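Local coordinates for protein probable zinc protease (Pseudomonas aeruginosa, PDB 4NNZ) that is one subunit of a heterodimeric zinc protease of the M16 family and probably takes part in metal-dependent cleavage of peptide bonds, at residues V29-S40 and T85-A96. Residues are numbered along the deposited sequence; the frame is centred on the assembly and turned at random.
Sequences VVSQLWYRIGSS and TDDYTAYYQVLA
D86 O is approached by both the backbone N and the hydroxyl of S40. S40 N donates to it at 3.1 Å with an almost straight N-H...O angle of 178°, and S40 OG lies 3.1 Å from the same D86 O. S40 OG is also 2.8 Å from D87 OD1, so its one proton has two acceptors within reach. The other carboxylate oxygen, D87 OD2, is hydrogen-bonded to Y158 OH and R306 N, so the turn 85-88 that holds S40 is itself tied to Y158 and R306.

Beyond this turn the segments become neighbouring antiparallel strands of the mixed sheet in the insulinase-type (M16) part of the chain, paired from Y35 with T89 to V29 with L95. The T89 end is regular: Y35 N reaches T89 O at 2.9 Å, and T89 N returns to Y35 O at 3.2 Å. On the face carrying V30, Q32 and W34, the indole is held from several directions. Its CG lies anti to the carbonyl carbon (chi1 -67°), which sets the ring across the neighbouring strand, where A90 CB makes a CH-pi contact 3.6 Å from the centroid of the W34 six-membered ring. In the ring plane, W34 NE1 donates at 2.9 Å to a lone pair of Q32 OE1. Y88 lies alongside at an oblique 51° between planes, W34 CZ3 touching Y88 CD1 at 3.3 Å over one face of the phenol, while T85 OG1 sits over the other. Helix 367-379 packs on this side; helix 100-112 packs on the reverse, where Y35 CE2 meets Y91 CE1 obliquely and Y185 stacks on Y35.

Backbone pairing thus joins strands 28-35 and 89-96, while Q32, A90 and Y88 together probably restrict the indole's rotation.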
ATOM      1  N   VAL A  29     -12.917  -6.467 -38.541  1.00 58.60           N
ATOM      2  CA  VAL A  29     -13.140  -5.449 -37.539  1.00 58.47           C
ATOM      3  C   VAL A  29     -12.635  -5.853 -36.170  1.00 51.66           C
ATOM      4  O   VAL A  29     -12.714  -6.985 -35.796  1.00 51.20           O
ATOM      5  CB  VAL A  29     -14.613  -5.059 -37.450  1.00 59.05           C
ATOM      6  CG1 VAL A  29     -15.403  -6.160 -36.799  1.00 58.03           C
ATOM      7  CG2 VAL A  29     -14.752  -3.796 -36.656  1.00 59.31           C
ATOM      8  N   VAL A  30     -12.157  -4.891 -35.414  1.00 45.46           N
ATOM      9  CA  VAL A  30     -11.641  -5.150 -34.095  1.00 44.30           C
ATOM     10  C   VAL A  30     -12.591  -4.555 -33.070  1.00 41.37           C
ATOM     11  O   VAL A  30     -12.980  -3.438 -33.183  1.00 38.00           O
ATOM     12  CB  VAL A  30     -10.168  -4.659 -33.988  1.00 43.22           C
ATOM     13  CG1 VAL A  30      -9.916  -3.607 -32.934  1.00 43.67           C
ATOM     14  CG2 VAL A  30      -9.250  -5.811 -33.774  1.00 45.50           C
ATOM     15  N   SER A  31     -12.951  -5.325 -32.074  1.00 40.33           N
ATOM     16  CA  SER A  31     -13.804  -4.824 -31.039  1.00 44.15           C
ATOM     17  C   SER A  31     -13.154  -5.014 -29.707  1.00 43.10           C
ATOM     18  O   SER A  31     -12.860  -6.109 -29.352  1.00 41.00           O
ATOM     19  CB  SER A  31     -15.105  -5.594 -31.065  1.00 48.85           C
ATOM     20  OG  SER A  31     -16.134  -4.888 -30.434  1.00 56.04           O
ATOM     21  N   GLN A  32     -12.915  -3.966 -28.942  1.00 40.55           N
ATOM     22  CA  GLN A  32     -12.300  -4.162 -27.643  1.00 38.32           C
ATOM     23  C   GLN A  32     -13.126  -3.615 -26.525  1.00 39.84           C
ATOM     24  O   GLN A  32     -13.696  -2.574 -26.695  1.00 40.63           O
ATOM     25  CB  GLN A  32     -10.979  -3.472 -27.583  1.00 38.77           C
ATOM     26  CG  GLN A  32     -10.247  -3.395 -28.868  1.00 40.68           C
ATOM     27  CD  GLN A  32      -8.805  -3.116 -28.633  1.00 37.97           C
ATOM     28  OE1 GLN A  32      -8.454  -2.507 -27.666  1.00 35.33           O
ATOM     29  NE2 GLN A  32      -7.973  -3.579 -29.509  1.00 40.32           N
ATOM     30  N   LEU A  33     -13.185  -4.265 -25.364  1.00 35.76           N
ATOM     31  CA  LEU A  33     -13.915  -3.507 -24.349  1.00 34.99           C
ATOM     32  C   LEU A  33     -13.058  -3.106 -23.161  1.00 37.59           C
ATOM     33  O   LEU A  33     -12.498  -3.955 -22.565  1.00 40.25           O
ATOM     34  CB  LEU A  33     -15.129  -4.267 -23.894  1.00 38.28           C
ATOM     35  CG  LEU A  33     -16.094  -3.592 -22.941  1.00 42.02           C
ATOM     36  CD1 LEU A  33     -16.171  -2.115 -23.186  1.00 42.37           C
ATOM     37  CD2 LEU A  33     -17.461  -4.174 -23.090  1.00 43.42           C
ATOM     38  N   TRP A  34     -12.961  -1.825 -22.806  1.00 35.94           N
ATOM     39  CA  TRP A  34     -12.033  -1.431 -21.765  1.00 33.18           C
ATOM     40  C   TRP A  34     -12.751  -0.942 -20.543  1.00 34.38           C
ATOM     41  O   TRP A  34     -13.474   0.001 -20.598  1.00 31.97           O
ATOM     42  CB  TRP A  34     -11.155  -0.307 -22.268  1.00 35.54           C
ATOM     43  CG  TRP A  34     -10.251  -0.697 -23.335  1.00 37.85           C
ATOM     44  CD1 TRP A  34     -10.588  -1.035 -24.572  1.00 37.53           C
ATOM     45  CD2 TRP A  34      -8.844  -0.812 -23.260  1.00 36.00           C
ATOM     46  NE1 TRP A  34      -9.509  -1.353 -25.281  1.00 37.58           N
ATOM     47  CE2 TRP A  34      -8.411  -1.230 -24.492  1.00 36.66           C
ATOM     48  CE3 TRP A  34      -7.911  -0.611 -22.261  1.00 34.37           C
ATOM     49  CZ2 TRP A  34      -7.100  -1.440 -24.764  1.00 39.23           C
ATOM     50  CZ3 TRP A  34      -6.630  -0.823 -22.524  1.00 35.83           C
ATOM     51  CH2 TRP A  34      -6.221  -1.239 -23.761  1.00 38.31           C
ATOM     52  N   TYR A  35     -12.515  -1.584 -19.420  1.00 35.34           N
ATOM     53  CA  TYR A  35     -13.134  -1.218 -18.179  1.00 34.00           C
ATOM     54  C   TYR A  35     -12.113  -0.520 -17.337  1.00 35.08           C
ATOM     55  O   TYR A  35     -11.005  -0.932 -17.284  1.00 38.55           O
ATOM     56  CB  TYR A  35     -13.574  -2.442 -17.432  1.00 34.45           C
ATOM     57  CG  TYR A  35     -14.777  -3.156 -17.959  1.00 37.27           C
ATOM     58  CD1 TYR A  35     -16.049  -2.735 -17.665  1.00 33.15           C
ATOM     59  CD2 TYR A  35     -14.636  -4.287 -18.711  1.00 39.89           C
ATOM     60  CE1 TYR A  35     -17.140  -3.409 -18.135  1.00 33.67           C
ATOM     61  CE2 TYR A  35     -15.719  -4.965 -19.178  1.00 38.72           C
ATOM     62  CZ  TYR A  35     -16.968  -4.522 -18.885  1.00 38.84           C
ATOM     63  OH  TYR A  35     -18.014  -5.224 -19.371  1.00 39.73           O
ATOM     64  N   ARG A  36     -12.484   0.550 -16.671  1.00 37.42           N
ATOM     65  CA  ARG A  36     -11.550   1.251 -15.836  1.00 38.97           C
ATOM     66  C   ARG A  36     -11.477   0.691 -14.438  1.00 41.49           C
ATOM     67  O   ARG A  36     -11.864   1.310 -13.492  1.00 45.94           O
ATOM     68  CB  ARG A  36     -11.910   2.707 -15.799  1.00 39.75           C
ATOM     69  CG  ARG A  36     -11.867   3.373 -17.129  1.00 42.97           C
ATOM     70  CD  ARG A  36     -12.444   4.751 -17.030  1.00 46.64           C
ATOM     71  NE  ARG A  36     -13.515   4.929 -17.976  1.00 49.50           N
ATOM     72  CZ  ARG A  36     -14.724   5.329 -17.653  1.00 50.68           C
ATOM     73  NH1 ARG A  36     -15.029   5.591 -16.407  1.00 51.12           N
ATOM     74  NH2 ARG A  36     -15.626   5.466 -18.577  1.00 54.04           N
ATOM     75  N   ILE A  37     -10.980  -0.507 -14.323  1.00 37.11           N
ATOM     76  CA  ILE A  37     -10.749  -1.057 -13.046  1.00 37.48           C
ATOM     77  C   ILE A  37      -9.429  -1.792 -13.138  1.00 40.05           C
ATOM     78  O   ILE A  37      -9.058  -2.242 -14.173  1.00 39.60           O
ATOM     79  CB  ILE A  37     -11.943  -1.900 -12.599  1.00 38.34           C
ATOM     80  CG1 ILE A  37     -11.728  -2.425 -11.200  1.00 36.50           C
ATOM     81  CG2 ILE A  37     -12.235  -2.978 -13.591  1.00 38.84           C
ATOM     82  CD1 ILE A  37     -11.439  -1.355 -10.208  1.00 35.20           C
ATOM     83  N   GLY A  38      -8.696  -1.845 -12.057  1.00 37.14           N
ATOM     84  CA  GLY A  38      -7.347  -2.294 -12.121  1.00 38.30           C
ATOM     85  C   GLY A  38      -6.916  -2.631 -10.744  1.00 35.48           C
ATOM     86  O   GLY A  38      -7.673  -2.459  -9.842  1.00 37.07           O
ATOM     87  N   SER A  39      -5.691  -3.081 -10.600  1.00 32.32           N
ATOM     88  CA  SER A  39      -5.098  -3.312  -9.322  1.00 31.94           C
ATOM     89  C   SER A  39      -4.841  -2.090  -8.472  1.00 32.10           C
ATOM     90  O   SER A  39      -4.740  -2.210  -7.307  1.00 33.61           O
ATOM     91  CB  SER A  39      -3.875  -4.202  -9.424  1.00 31.27           C
ATOM     92  OG  SER A  39      -2.955  -3.716 -10.332  1.00 31.37           O
ATOM     93  N   SER A  40      -4.717  -0.926  -9.061  1.00 31.47           N
ATOM     94  CA  SER A  40      -4.509   0.276  -8.293  1.00 32.53           C
ATOM     95  C   SER A  40      -5.762   0.721  -7.556  1.00 34.87           C
ATOM     96  O   SER A  40      -5.704   1.536  -6.699  1.00 38.69           O
ATOM     97  CB  SER A  40      -3.879   1.389  -9.111  1.00 31.94           C
ATOM     98  OG  SER A  40      -4.625   1.730 -10.233  1.00 31.83           O
ATOM     99  N   THR A  85      -4.333  -4.893 -15.964  1.00 37.18           N
ATOM    100  CA  THR A  85      -3.154  -4.184 -15.565  1.00 37.42           C
ATOM    101  C   THR A  85      -3.497  -3.398 -14.346  1.00 37.59           C
ATOM    102  O   THR A  85      -4.490  -3.624 -13.748  1.00 33.67           O
ATOM    103  CB  THR A  85      -2.675  -3.235 -16.647  1.00 39.24           C
ATOM    104  OG1 THR A  85      -3.542  -2.126 -16.726  1.00 44.28           O
ATOM    105  CG2 THR A  85      -2.699  -3.882 -17.937  1.00 38.11           C
ATOM    106  N   ASP A  86      -2.644  -2.480 -13.977  1.00 38.86           N
ATOM    107  CA  ASP A  86      -2.891  -1.658 -12.832  1.00 39.46           C
ATOM    108  C   ASP A  86      -4.086  -0.782 -13.007  1.00 40.08           C
ATOM    109  O   ASP A  86      -4.905  -0.671 -12.145  1.00 42.36           O
ATOM    110  CB  ASP A  86      -1.674  -0.804 -12.562  1.00 42.48           C
ATOM    111  CG  ASP A  86      -0.452  -1.624 -12.249  1.00 50.20           C
ATOM    112  OD1 ASP A  86      -0.561  -2.844 -12.143  1.00 56.55           O
ATOM    113  OD2 ASP A  86       0.626  -1.075 -12.097  1.00 53.51           O
ATOM    114  N   ASP A  87      -4.167  -0.136 -14.145  1.00 40.66           N
ATOM    115  CA  ASP A  87      -5.240   0.771 -14.412  1.00 37.13           C
ATOM    116  C   ASP A  87      -6.407   0.291 -15.225  1.00 36.79           C
ATOM    117  O   ASP A  87      -7.386   0.969 -15.276  1.00 39.72           O
ATOM    118  CB  ASP A  87      -4.696   2.048 -15.012  1.00 40.61           C
ATOM    119  CG  ASP A  87      -3.951   2.863 -14.020  1.00 41.55           C
ATOM    120  OD1 ASP A  87      -4.248   2.739 -12.846  1.00 42.32           O
ATOM    121  OD2 ASP A  87      -3.064   3.607 -14.388  1.00 36.85           O
ATOM    122  N   TYR A  88      -6.323  -0.854 -15.851  1.00 35.46           N
ATOM    123  CA  TYR A  88      -7.424  -1.276 -16.666  1.00 33.44           C
ATOM    124  C   TYR A  88      -7.557  -2.758 -16.890  1.00 33.56           C
ATOM    125  O   TYR A  88      -6.676  -3.521 -16.645  1.00 29.69           O
ATOM    126  CB  TYR A  88      -7.402  -0.540 -17.991  1.00 31.75           C
ATOM    127  CG  TYR A  88      -6.131  -0.691 -18.702  1.00 31.60           C
ATOM    128  CD1 TYR A  88      -5.871  -1.797 -19.430  1.00 33.16           C
ATOM    129  CD2 TYR A  88      -5.169   0.249 -18.603  1.00 35.08           C
ATOM    130  CE1 TYR A  88      -4.681  -1.947 -20.067  1.00 36.39           C
ATOM    131  CE2 TYR A  88      -3.983   0.118 -19.246  1.00 34.93           C
ATOM    132  CZ  TYR A  88      -3.752  -0.980 -19.979  1.00 35.51           C
ATOM    133  OH  TYR A  88      -2.577  -1.128 -20.599  1.00 39.93           O
ATOM    134  N   THR A  89      -8.729  -3.141 -17.342  1.00 33.33           N
ATOM    135  CA  THR A  89      -9.009  -4.465 -17.805  1.00 34.19           C
ATOM    136  C   THR A  89      -9.625  -4.410 -19.160  1.00 35.50           C
ATOM    137  O   THR A  89     -10.612  -3.782 -19.332  1.00 35.81           O
ATOM    138  CB  THR A  89     -10.027  -5.084 -16.914  1.00 35.66           C
ATOM    139  OG1 THR A  89      -9.577  -4.928 -15.584  1.00 37.56           O
ATOM    140  CG2 THR A  89     -10.203  -6.525 -17.229  1.00 36.07           C
ATOM    141  N   ALA A  90      -9.044  -5.084 -20.124  1.00 36.79           N
ATOM    142  CA  ALA A  90      -9.544  -5.015 -21.472  1.00 36.34           C
ATOM    143  C   ALA A  90      -9.858  -6.334 -22.123  1.00 37.34           C
ATOM    144  O   ALA A  90      -9.095  -7.229 -22.070  1.00 36.61           O
ATOM    145  CB  ALA A  90      -8.590  -4.228 -22.324  1.00 38.72           C
ATOM    146  N   TYR A  91     -10.991  -6.420 -22.786  1.00 37.76           N
ATOM    147  CA  TYR A  91     -11.326  -7.595 -23.538  1.00 37.03           C
ATOM    148  C   TYR A  91     -11.443  -7.217 -24.988  1.00 39.14           C
ATOM    149  O   TYR A  91     -12.111  -6.291 -25.314  1.00 40.79           O
ATOM    150  CB  TYR A  91     -12.629  -8.187 -23.061  1.00 36.16           C
ATOM    151  CG  TYR A  91     -12.725  -8.493 -21.604  1.00 34.47           C
ATOM    152  CD1 TYR A  91     -12.916  -7.505 -20.691  1.00 35.57           C
ATOM    153  CD2 TYR A  91     -12.668  -9.772 -21.153  1.00 35.08           C
ATOM    154  CE1 TYR A  91     -13.025  -7.784 -19.365  1.00 34.43           C
ATOM    155  CE2 TYR A  91     -12.777 -10.058 -19.826  1.00 37.11           C
ATOM    156  CZ  TYR A  91     -12.956  -9.054 -18.943  1.00 36.72           C
ATOM    157  OH  TYR A  91     -13.064  -9.329 -17.629  1.00 40.99           O
ATOM    158  N   TYR A  92     -10.772  -7.939 -25.859  1.00 42.68           N
ATOM    159  CA  TYR A  92     -10.820  -7.627 -27.257  1.00 50.80           C
ATOM    160  C   TYR A  92     -10.919  -8.845 -28.110  1.00 51.06           C
ATOM    161  O   TYR A  92     -10.426  -9.878 -27.770  1.00 50.81           O
ATOM    162  CB  TYR A  92      -9.580  -6.878 -27.666  1.00 57.85           C
ATOM    163  CG  TYR A  92      -8.337  -7.659 -27.429  1.00 65.87           C
ATOM    164  CD1 TYR A  92      -7.689  -7.583 -26.234  1.00 76.07           C
ATOM    165  CD2 TYR A  92      -7.822  -8.476 -28.393  1.00 73.72           C
ATOM    166  CE1 TYR A  92      -6.544  -8.295 -26.004  1.00 85.45           C
ATOM    167  CE2 TYR A  92      -6.676  -9.195 -28.179  1.00 81.70           C
ATOM    168  CZ  TYR A  92      -6.037  -9.103 -26.983  1.00 86.01           C
ATOM    169  OH  TYR A  92      -4.888  -9.818 -26.740  1.00 79.90           O
ATOM    170  N   GLN A  93     -11.537  -8.684 -29.258  1.00 50.86           N
ATOM    171  CA  GLN A  93     -11.662  -9.733 -30.207  1.00 52.49           C
ATOM    172  C   GLN A  93     -11.363  -9.149 -31.556  1.00 48.91           C
ATOM    173  O   GLN A  93     -11.488  -7.990 -31.748  1.00 46.66           O
ATOM    174  CB  GLN A  93     -13.069 -10.303 -30.165  1.00 57.70           C
ATOM    175  CG  GLN A  93     -14.154  -9.256 -30.168  1.00 70.60           C
ATOM    176  CD  GLN A  93     -15.295  -9.561 -29.224  1.00 83.50           C
ATOM    177  OE1 GLN A  93     -15.796  -8.675 -28.544  1.00 80.53           O
ATOM    178  NE2 GLN A  93     -15.717 -10.804 -29.190  1.00 76.13           N
ATOM    179  N   VAL A  94     -10.946  -9.965 -32.486  1.00 49.33           N
ATOM    180  CA  VAL A  94     -10.723  -9.496 -33.811  1.00 49.91           C
ATOM    181  C   VAL A  94     -11.532 -10.415 -34.685  1.00 50.63           C
ATOM    182  O   VAL A  94     -11.647 -11.580 -34.392  1.00 46.23           O
ATOM    183  CB  VAL A  94      -9.247  -9.516 -34.150  1.00 55.31           C
ATOM    184  CG1 VAL A  94      -8.596 -10.762 -33.625  1.00 55.40           C
ATOM    185  CG2 VAL A  94      -9.045  -9.382 -35.631  1.00 57.08           C
ATOM    186  N   LEU A  95     -12.140  -9.880 -35.727  1.00 49.13           N
ATOM    187  CA  LEU A  95     -13.127 -10.653 -36.441  1.00 49.65           C
ATOM    188  C   LEU A  95     -13.567 -10.184 -37.789  1.00 50.13           C
ATOM    189  O   LEU A  95     -13.259  -9.109 -38.243  1.00 52.17           O
ATOM    190  CB  LEU A  95     -14.343 -10.843 -35.567  1.00 54.54           C
ATOM    191  CG  LEU A  95     -14.609  -9.720 -34.579  1.00 61.09           C
ATOM    192  CD1 LEU A  95     -15.610  -8.728 -35.105  1.00 65.77           C
ATOM    193  CD2 LEU A  95     -15.091 -10.297 -33.292  1.00 63.52           C
ATOM    194  N   ALA A  96     -14.314 -11.059 -38.415  1.00 50.74           N
ATOM    195  CA  ALA A  96     -14.868 -10.826 -39.700  1.00 48.72           C
ATOM    196  C   ALA A  96     -16.005  -9.869 -39.597  1.00 47.41           C
ATOM    197  O   ALA A  96     -16.828  -9.905 -38.741  1.00 43.40           O
ATOM    198  CB  ALA A  96     -15.317 -12.125 -40.298  1.00 47.70           C
TER
HETATM  199  O   HOH W   1     -14.728  -6.813 -27.274  1.00 30.00           O